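Local coordinates for uncharacterized protein AsqI (PDB 5YY3) that catalyses the zinc-dependent conversion of 4'-methoxycyclopenin into 4'-methoxyviridicatin with release of methyl isocyanate, a step in aspoquinolone mycotoxin biosynthesis, at residues S268-I273 / G361-M366; P412-A417 / A609-T614; I444-G449 / I643-K648. All coordinates share one frame; numbering follows the deposited sequence.

Interaction 1: S268-I273 / G361-M366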
# COMPACT_ATOMS: atom_id res chain seq x y z
N SER A 268 -11.49 17.40 10.69
CA SER A 268 -12.56 18.39 10.90
C SER A 268 -13.66 17.78 11.76
O SER A 268 -13.82 16.56 11.80
CB SER A 268 -13.13 18.86 9.55
OG SER A 268 -12.12 19.52 8.79
N THR A 269 -14.42 18.63 12.45
CA THR A 269 -15.56 18.17 13.25
C THR A 269 -16.72 19.13 13.10
O THR A 269 -16.57 20.22 12.56
CB THR A 269 -15.25 18.09 14.75
OG1 THR A 269 -15.08 19.42 15.27
CG2 THR A 269 -14.00 17.26 15.01
N TRP A 270 -17.89 18.73 13.59
CA TRP A 270 -18.97 19.70 13.81
C TRP A 270 -18.48 20.75 14.80
O TRP A 270 -17.58 20.48 15.62
CB TRP A 270 -20.23 19.04 14.36
CG TRP A 270 -21.07 18.31 13.33
CD1 TRP A 270 -20.77 18.09 12.02
CD2 TRP A 270 -22.36 17.73 13.56
NE1 TRP A 270 -21.80 17.40 11.41
CE2 TRP A 270 -22.78 17.17 12.34
CE3 TRP A 270 -23.19 17.62 14.68
CZ2 TRP A 270 -24.02 16.52 12.20
CZ3 TRP A 270 -24.41 16.97 14.54
CH2 TRP A 270 -24.81 16.42 13.31
N TYR A 271 -19.04 21.95 14.72
CA TYR A 271 -18.83 22.91 15.79
C TYR A 271 -19.77 22.53 16.90
O TYR A 271 -20.96 22.27 16.65
CB TYR A 271 -19.08 24.34 15.33
CG TYR A 271 -17.97 24.87 14.46
CD1 TYR A 271 -17.98 24.67 13.09
CD2 TYR A 271 -16.90 25.56 15.02
CE1 TYR A 271 -16.96 25.15 12.29
CE2 TYR A 271 -15.86 26.04 14.24
CZ TYR A 271 -15.89 25.84 12.87
OH TYR A 271 -14.87 26.32 12.09
N SER A 272 -19.24 22.48 18.12
CA SER A 272 -20.03 22.26 19.33
C SER A 272 -21.24 23.18 19.39
O SER A 272 -22.37 22.73 19.58
CB SER A 272 -19.19 22.46 20.58
OG SER A 272 -18.48 21.27 20.90
N ILE A 273 -20.99 24.48 19.25
CA ILE A 273 -22.08 25.44 19.31
C ILE A 273 -22.31 26.01 17.92
O ILE A 273 -23.34 25.74 17.31
CB ILE A 273 -21.80 26.57 20.35
CG1 ILE A 273 -22.03 26.02 21.76
CG2 ILE A 273 -22.79 27.72 20.17
CD1 ILE A 273 -20.86 25.35 22.36
N GLY A 361 -26.87 20.74 7.68
CA GLY A 361 -26.48 22.10 7.99
C GLY A 361 -25.21 22.21 8.81
O GLY A 361 -24.42 23.14 8.63
N LYS A 362 -24.99 21.25 9.71
CA LYS A 362 -23.78 21.25 10.52
C LYS A 362 -22.54 20.91 9.68
O LYS A 362 -21.45 21.42 9.95
CB LYS A 362 -23.91 20.27 11.68
CG LYS A 362 -25.06 20.61 12.64
CD LYS A 362 -24.79 21.92 13.42
CE LYS A 362 -23.81 21.69 14.55
NZ LYS A 362 -23.44 22.93 15.30
N PHE A 363 -22.68 20.06 8.66
CA PHE A 363 -21.55 19.79 7.77
C PHE A 363 -21.24 21.02 6.91
O PHE A 363 -20.09 21.32 6.64
CB PHE A 363 -21.80 18.57 6.87
CG PHE A 363 -21.87 17.27 7.63
CD1 PHE A 363 -20.71 16.66 8.09
CD2 PHE A 363 -23.09 16.64 7.86
CE1 PHE A 363 -20.77 15.45 8.78
CE2 PHE A 363 -23.16 15.45 8.55
CZ PHE A 363 -22.00 14.85 9.02
N ALA A 364 -22.27 21.74 6.49
CA ALA A 364 -22.07 23.00 5.78
C ALA A 364 -21.34 23.99 6.69
O ALA A 364 -20.42 24.67 6.27
CB ALA A 364 -23.40 23.58 5.31
N GLU A 365 -21.77 24.03 7.94
CA GLU A 365 -21.22 24.97 8.91
C GLU A 365 -19.76 24.62 9.22
O GLU A 365 -18.90 25.50 9.30
CB GLU A 365 -22.07 24.96 10.19
CG GLU A 365 -21.50 25.76 11.32
CD GLU A 365 -22.27 25.56 12.62
OE1 GLU A 365 -22.40 24.41 13.08
OE2 GLU A 365 -22.74 26.58 13.16
N MET A 366 -19.49 23.33 9.38
CA MET A 366 -18.11 22.84 9.56
C MET A 366 -17.18 23.23 8.41
O MET A 366 -16.02 23.55 8.63
CB MET A 366 -18.12 21.31 9.71
CG MET A 366 -16.75 20.67 9.53
SD MET A 366 -16.88 18.99 8.89
CE MET A 366 -17.89 18.26 10.15
O HOH W 1 -20.80 22.55 12.64
O HOH W 2 -14.64 26.09 9.48

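Interaction 2: P412-A417 / A609-T614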
# COMPACT_ATOMS: atom_id res chain seq x y z
N PRO A 412 -41.01 -6.84 12.41
CA PRO A 412 -40.70 -7.87 11.41
C PRO A 412 -41.89 -8.13 10.49
O PRO A 412 -42.98 -7.64 10.77
CB PRO A 412 -40.38 -9.12 12.25
CG PRO A 412 -40.23 -8.65 13.65
CD PRO A 412 -40.94 -7.35 13.79
N GLN A 413 -41.68 -8.86 9.40
CA GLN A 413 -42.79 -9.19 8.51
C GLN A 413 -42.68 -10.63 8.07
O GLN A 413 -41.57 -11.18 7.95
CB GLN A 413 -42.83 -8.25 7.29
CG GLN A 413 -41.56 -8.25 6.44
CD GLN A 413 -41.57 -7.17 5.36
OE1 GLN A 413 -42.56 -6.47 5.19
NE2 GLN A 413 -40.45 -7.02 4.66
N ASP A 414 -43.83 -11.25 7.85
CA ASP A 414 -43.94 -12.64 7.39
C ASP A 414 -43.51 -12.75 5.92
O ASP A 414 -44.13 -12.14 5.05
CB ASP A 414 -45.37 -13.12 7.56
CG ASP A 414 -45.51 -14.62 7.40
OD1 ASP A 414 -44.73 -15.23 6.63
OD2 ASP A 414 -46.39 -15.20 8.06
N ILE A 415 -42.47 -13.53 5.64
CA ILE A 415 -41.94 -13.59 4.28
C ILE A 415 -42.89 -14.33 3.33
O ILE A 415 -42.77 -14.20 2.11
CB ILE A 415 -40.53 -14.27 4.25
CG1 ILE A 415 -39.76 -13.81 3.02
CG2 ILE A 415 -40.64 -15.79 4.22
CD1 ILE A 415 -39.66 -12.31 2.92
N THR A 416 -43.84 -15.08 3.90
CA THR A 416 -44.83 -15.80 3.10
C THR A 416 -46.12 -14.99 2.91
O THR A 416 -46.90 -15.28 2.01
CB THR A 416 -45.22 -17.14 3.75
OG1 THR A 416 -45.94 -16.89 4.96
CG2 THR A 416 -44.01 -18.00 4.06
N ALA A 417 -46.32 -13.97 3.74
CA ALA A 417 -47.58 -13.22 3.80
C ALA A 417 -48.15 -12.74 2.45
O ALA A 417 -49.36 -12.64 2.29
CB ALA A 417 -47.40 -12.02 4.71
N ALA A 609 -37.46 -6.68 9.08
CA ALA A 609 -36.88 -7.97 9.43
C ALA A 609 -37.87 -9.07 9.05
O ALA A 609 -39.06 -8.80 8.89
CB ALA A 609 -36.53 -8.04 10.90
N TRP A 610 -37.38 -10.30 8.89
CA TRP A 610 -38.27 -11.41 8.56
C TRP A 610 -38.61 -12.19 9.81
O TRP A 610 -37.74 -12.50 10.63
CB TRP A 610 -37.65 -12.36 7.54
CG TRP A 610 -37.33 -11.72 6.24
CD1 TRP A 610 -37.68 -10.47 5.83
CD2 TRP A 610 -36.57 -12.30 5.18
NE1 TRP A 610 -37.18 -10.23 4.57
CE2 TRP A 610 -36.49 -11.34 4.15
CE3 TRP A 610 -35.95 -13.54 4.99
CZ2 TRP A 610 -35.82 -11.59 2.95
CZ3 TRP A 610 -35.28 -13.78 3.81
CH2 TRP A 610 -35.23 -12.81 2.80
N THR A 611 -39.88 -12.50 9.94
CA THR A 611 -40.38 -13.09 11.15
C THR A 611 -39.85 -14.53 11.26
O THR A 611 -39.63 -15.05 12.36
CB THR A 611 -41.92 -13.04 11.17
OG1 THR A 611 -42.39 -13.20 12.50
CG2 THR A 611 -42.51 -14.12 10.30
N GLN A 612 -39.58 -15.15 10.11
CA GLN A 612 -38.98 -16.49 10.07
C GLN A 612 -37.60 -16.52 10.74
O GLN A 612 -37.16 -17.57 11.21
CB GLN A 612 -38.86 -16.97 8.62
CG GLN A 612 -40.19 -17.46 7.98
CD GLN A 612 -41.15 -16.33 7.63
OE1 GLN A 612 -40.73 -15.18 7.44
NE2 GLN A 612 -42.43 -16.65 7.51
N LEU A 613 -36.93 -15.37 10.78
CA LEU A 613 -35.62 -15.26 11.43
C LEU A 613 -35.71 -14.69 12.86
O LEU A 613 -35.07 -15.21 13.77
CB LEU A 613 -34.69 -14.41 10.59
CG LEU A 613 -34.39 -14.93 9.19
CD1 LEU A 613 -33.43 -13.98 8.48
CD2 LEU A 613 -33.80 -16.31 9.28
N THR A 614 -36.52 -13.65 13.07
CA THR A 614 -36.64 -13.07 14.41
C THR A 614 -37.26 -14.06 15.39
O THR A 614 -36.99 -13.98 16.60
CB THR A 614 -37.48 -11.78 14.42
OG1 THR A 614 -38.77 -12.05 13.86
CG2 THR A 614 -36.79 -10.69 13.60

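Interaction 3: I444-G449 / I643-K648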
# COMPACT_ATOMS: atom_id res chain seq x y z
N ILE A 444 -20.47 -11.86 -15.42
CA ILE A 444 -20.73 -10.59 -16.09
C ILE A 444 -19.62 -9.56 -15.82
O ILE A 444 -18.70 -9.79 -15.02
CB ILE A 444 -22.11 -10.04 -15.68
CG1 ILE A 444 -22.18 -9.78 -14.17
CG2 ILE A 444 -23.22 -11.04 -16.08
CD1 ILE A 444 -23.55 -9.26 -13.70
N THR A 445 -19.71 -8.42 -16.51
CA THR A 445 -18.54 -7.56 -16.67
C THR A 445 -18.80 -6.05 -16.51
O THR A 445 -19.73 -5.49 -17.08
CB THR A 445 -17.92 -7.81 -18.04
OG1 THR A 445 -17.78 -9.22 -18.22
CG2 THR A 445 -16.56 -7.16 -18.16
N THR A 446 -17.94 -5.41 -15.73
CA THR A 446 -17.92 -3.97 -15.63
C THR A 446 -16.62 -3.46 -16.24
O THR A 446 -15.68 -4.23 -16.45
CB THR A 446 -18.00 -3.51 -14.19
OG1 THR A 446 -16.81 -3.94 -13.50
CG2 THR A 446 -19.24 -4.11 -13.51
N PHE A 447 -16.56 -2.17 -16.52
CA PHE A 447 -15.34 -1.57 -17.01
C PHE A 447 -15.15 -0.17 -16.42
O PHE A 447 -16.11 0.50 -16.03
CB PHE A 447 -15.33 -1.51 -18.55
CG PHE A 447 -16.58 -0.91 -19.16
CD1 PHE A 447 -16.72 0.46 -19.30
CD2 PHE A 447 -17.60 -1.73 -19.62
CE1 PHE A 447 -17.87 1.01 -19.88
CE2 PHE A 447 -18.74 -1.19 -20.20
CZ PHE A 447 -18.88 0.19 -20.32
N LEU A 448 -13.89 0.23 -16.32
CA LEU A 448 -13.54 1.56 -15.88
C LEU A 448 -12.90 2.27 -17.05
O LEU A 448 -11.82 1.89 -17.47
CB LEU A 448 -12.60 1.51 -14.66
CG LEU A 448 -13.33 0.93 -13.45
CD1 LEU A 448 -12.45 0.09 -12.55
CD2 LEU A 448 -14.01 2.04 -12.63
N GLY A 449 -13.60 3.24 -17.62
CA GLY A 449 -13.03 4.07 -18.67
C GLY A 449 -12.62 5.42 -18.10
O GLY A 449 -12.72 5.65 -16.90
N ILE A 643 -19.14 -10.87 -10.65
CA ILE A 643 -18.84 -9.66 -11.40
C ILE A 643 -17.33 -9.48 -11.53
O ILE A 643 -16.61 -9.50 -10.53
CB ILE A 643 -19.47 -8.43 -10.73
CG1 ILE A 643 -20.96 -8.68 -10.52
CG2 ILE A 643 -19.25 -7.20 -11.58
CD1 ILE A 643 -21.66 -7.56 -9.82
N TYR A 644 -16.90 -9.29 -12.77
CA TYR A 644 -15.49 -9.11 -13.14
C TYR A 644 -15.20 -7.67 -13.50
O TYR A 644 -15.87 -7.06 -14.34
CB TYR A 644 -15.12 -10.01 -14.33
CG TYR A 644 -15.17 -11.49 -14.05
CD1 TYR A 644 -16.39 -12.15 -13.92
CD2 TYR A 644 -13.99 -12.24 -13.94
CE1 TYR A 644 -16.44 -13.52 -13.65
CE2 TYR A 644 -14.03 -13.60 -13.68
CZ TYR A 644 -15.26 -14.23 -13.54
OH TYR A 644 -15.30 -15.58 -13.28
N ARG A 645 -14.16 -7.12 -12.88
CA ARG A 645 -13.72 -5.76 -13.12
C ARG A 645 -12.71 -5.72 -14.25
O ARG A 645 -11.86 -6.61 -14.38
CB ARG A 645 -13.12 -5.19 -11.84
CG ARG A 645 -12.76 -3.74 -11.91
CD ARG A 645 -12.38 -3.24 -10.53
NE ARG A 645 -11.05 -3.66 -10.12
CZ ARG A 645 -10.76 -4.15 -8.92
NH1 ARG A 645 -11.72 -4.31 -8.02
NH2 ARG A 645 -9.51 -4.49 -8.63
N THR A 646 -12.79 -4.65 -15.04
CA THR A 646 -12.03 -4.45 -16.27
C THR A 646 -11.65 -2.97 -16.40
O THR A 646 -12.33 -2.11 -15.83
CB THR A 646 -12.89 -4.93 -17.47
OG1 THR A 646 -12.55 -6.28 -17.80
CG2 THR A 646 -12.77 -4.05 -18.69
N THR A 647 -10.57 -2.67 -17.10
CA THR A 647 -10.21 -1.30 -17.43
C THR A 647 -10.31 -1.05 -18.94
O THR A 647 -9.71 -1.79 -19.71
CB THR A 647 -8.78 -0.97 -16.97
OG1 THR A 647 -8.65 -1.27 -15.58
CG2 THR A 647 -8.49 0.50 -17.19
N LYS A 648 -11.05 -0.03 -19.39
CA LYS A 648 -11.05 0.31 -20.81
C LYS A 648 -10.49 1.69 -21.05
O LYS A 648 -11.18 2.70 -20.84
CB LYS A 648 -12.46 0.21 -21.41
CG LYS A 648 -13.01 -1.20 -21.39
CD LYS A 648 -14.04 -1.45 -22.48
CE LYS A 648 -15.22 -0.48 -22.42
NZ LYS A 648 -16.41 -1.09 -23.11

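Interaction 1: S268-I273 / G361-M366
Lys362 NZ donates across the contact to Tyr271 O over 2.9 Å and, within its own helix, forms a salt bridge with Glu365 OE1, which it meets on the syn lone pair; Ile286 O takes a further bond from the same ammonium. This grip fastens an irregular loop to helix 355-367 in the hemocyanin-like, tyrosinase-family domain that carries the zinc site. The lysine chain bends at chi2 and chi3, and a chi3 of -78° sets CE on the side of the loop, 3.6 Å from Tyr271 O. Glu365 OE2 bonds instead to Asn283 ND2, leaving OE1 to the ammonium and to a water that also accepts from Tyr271 N and donates to Lys362 O. Each carboxylate oxygen thus has its own protein donor, and the buried charges would largely offset one another.

Trp270 lies flat over the root of the same lysine. Lys362 CB stands 3.4 Å from the centroid of the five-membered ring, almost on the normal, a CH-pi contact over one face. Along its edge the indole meets Phe363 in a T-shaped (edge-to-face) pair: the planes are 75° apart, and Trp270 NE1 sits over the centre of the phenyl face. Trp240 also packs against both rings, and Phe363 reaches helix 391-410 through Cys392 and Trp396, its side chain about 11 Å from that of zinc ligand His218.

Met366 runs at about a right angle to the indole. Its last torsion, chi3 -58°, folds CE back to the ring edge, 3.4 Å from Trp270 CD1 and near the ring plane, while SD lies against Ser268 CB. Beyond it, a second water accepts from Tyr271 OH and donates to Met366 O, bridging the two segments.

Interaction 2: P412-A417 / A609-T614
Gln413 and Trp610 form a single beta bridge: Gln413 N donates to Ala609 O at 2.7 Å, and Thr611 N returns a bond to Gln413 O. One residue on, the Gln612 carboxamide uses both ends on the 412-417 loop. NE2 gives a hydrogen to Asp414 OD1 at 2.8 Å, with the oxygen close to the amide plane, while OE1 accepts from Ile415 N at 3.0 Å. Gln612 CD is swung by a chi2 of 74°, bending the chain that carries this amide. Ile415 CD1, from the residue whose N the amide holds, rests over one face of the Trp610 indole, 3.6 Å from the centroid of the five-membered ring.

The second shell fixes these groups. Asp414 OD1 also accepts from Thr416 N, closing an Asx turn, and from Thr416 OG1. Trp610 is the N-cap residue of helix 611-614; its NE1 bonds to Pro605 O, and Tyr504 packs edge-to-face with its ring.

The contact joins the connection after helix 391-410 to short helix 611-614 in the hemocyanin Ig-like region. With three donors on one carboxylate oxygen, the negative charge at Asp414 would be well stabilised, and both polar ends of Gln612 are matched, which fixes its amide orientation.

Interaction 3: I444-G449 / I643-K648
Ile444 O accepts from Tyr644 N at 2.9 Å, and Tyr644 O in turn takes Thr446 N in a bond of 173°, the straightest of the four that cross here. These are the parallel pairing of strand 443-449 with the end of strand 636-644, in the mixed sheet of the hemocyanin Ig-like region. Beyond Tyr644 the chain keeps beside the strand: Leu448 N donates to Thr646 O in a less straight bond, and Lys648 N donates to Leu448 O. Backbone bonds thus hold the two segments side by side.

Apolar contacts gather where Ile444 and Ile643 share a face of the sheet. Ile444 CG1 meets Ile643 CG1 at 4.0 Å, and Ile643 CG2 touches Thr446 CG2 at 3.6 Å. Farther along, Leu448 CD1 lies against Arg645 CG and CD, and Thr646 CG2 reaches Phe447 CB at 3.6 Å.

A cation-pi interaction lies near the C-terminal end of the pairing. Lys648 NZ lies over the face of Phe447, 3.7 Å from the ring centroid and 10° off its normal, with CE over the same face. The lysine bends at chi3, -57°, which places CE above the ring. A long, weak ion pair connects NZ to Glu465 on neighbouring strand 461-475.

Other polar ends find partners outside the two segments: Thr446 OG1 bonds to Val565 O and Tyr644 OH to His443 ND1. The arginine's charge is shared between its own chain (Gly566 O, Cys231 O, Trp232) and Asp165 OD1 of the third subunit, while the lysine's is probably eased by the phenylalanine ring and Glu465.

Overall arrangement
From the N terminus, interaction 1 comes first: it closes a stretch of 87 residues, about half of it helical, between 268-273 and helix 355-367, wholly within the zinc-binding domain. After helix 391-410 the chain enters 412-417, opening interaction 2, and then strand 443-449, opening interaction 3. Interaction 2 closes at 609-614 and interaction 3 at 643-648, so these two cross, while interaction 1 precedes both in series. Interaction 2 ties the connection leaving helix 391-410 to the short helix 611-614; interaction 3 pairs the final modelled strand with one early in the mixed sheet. The three centres lie about 37 to 40 Å apart, and none of the contacts touches another.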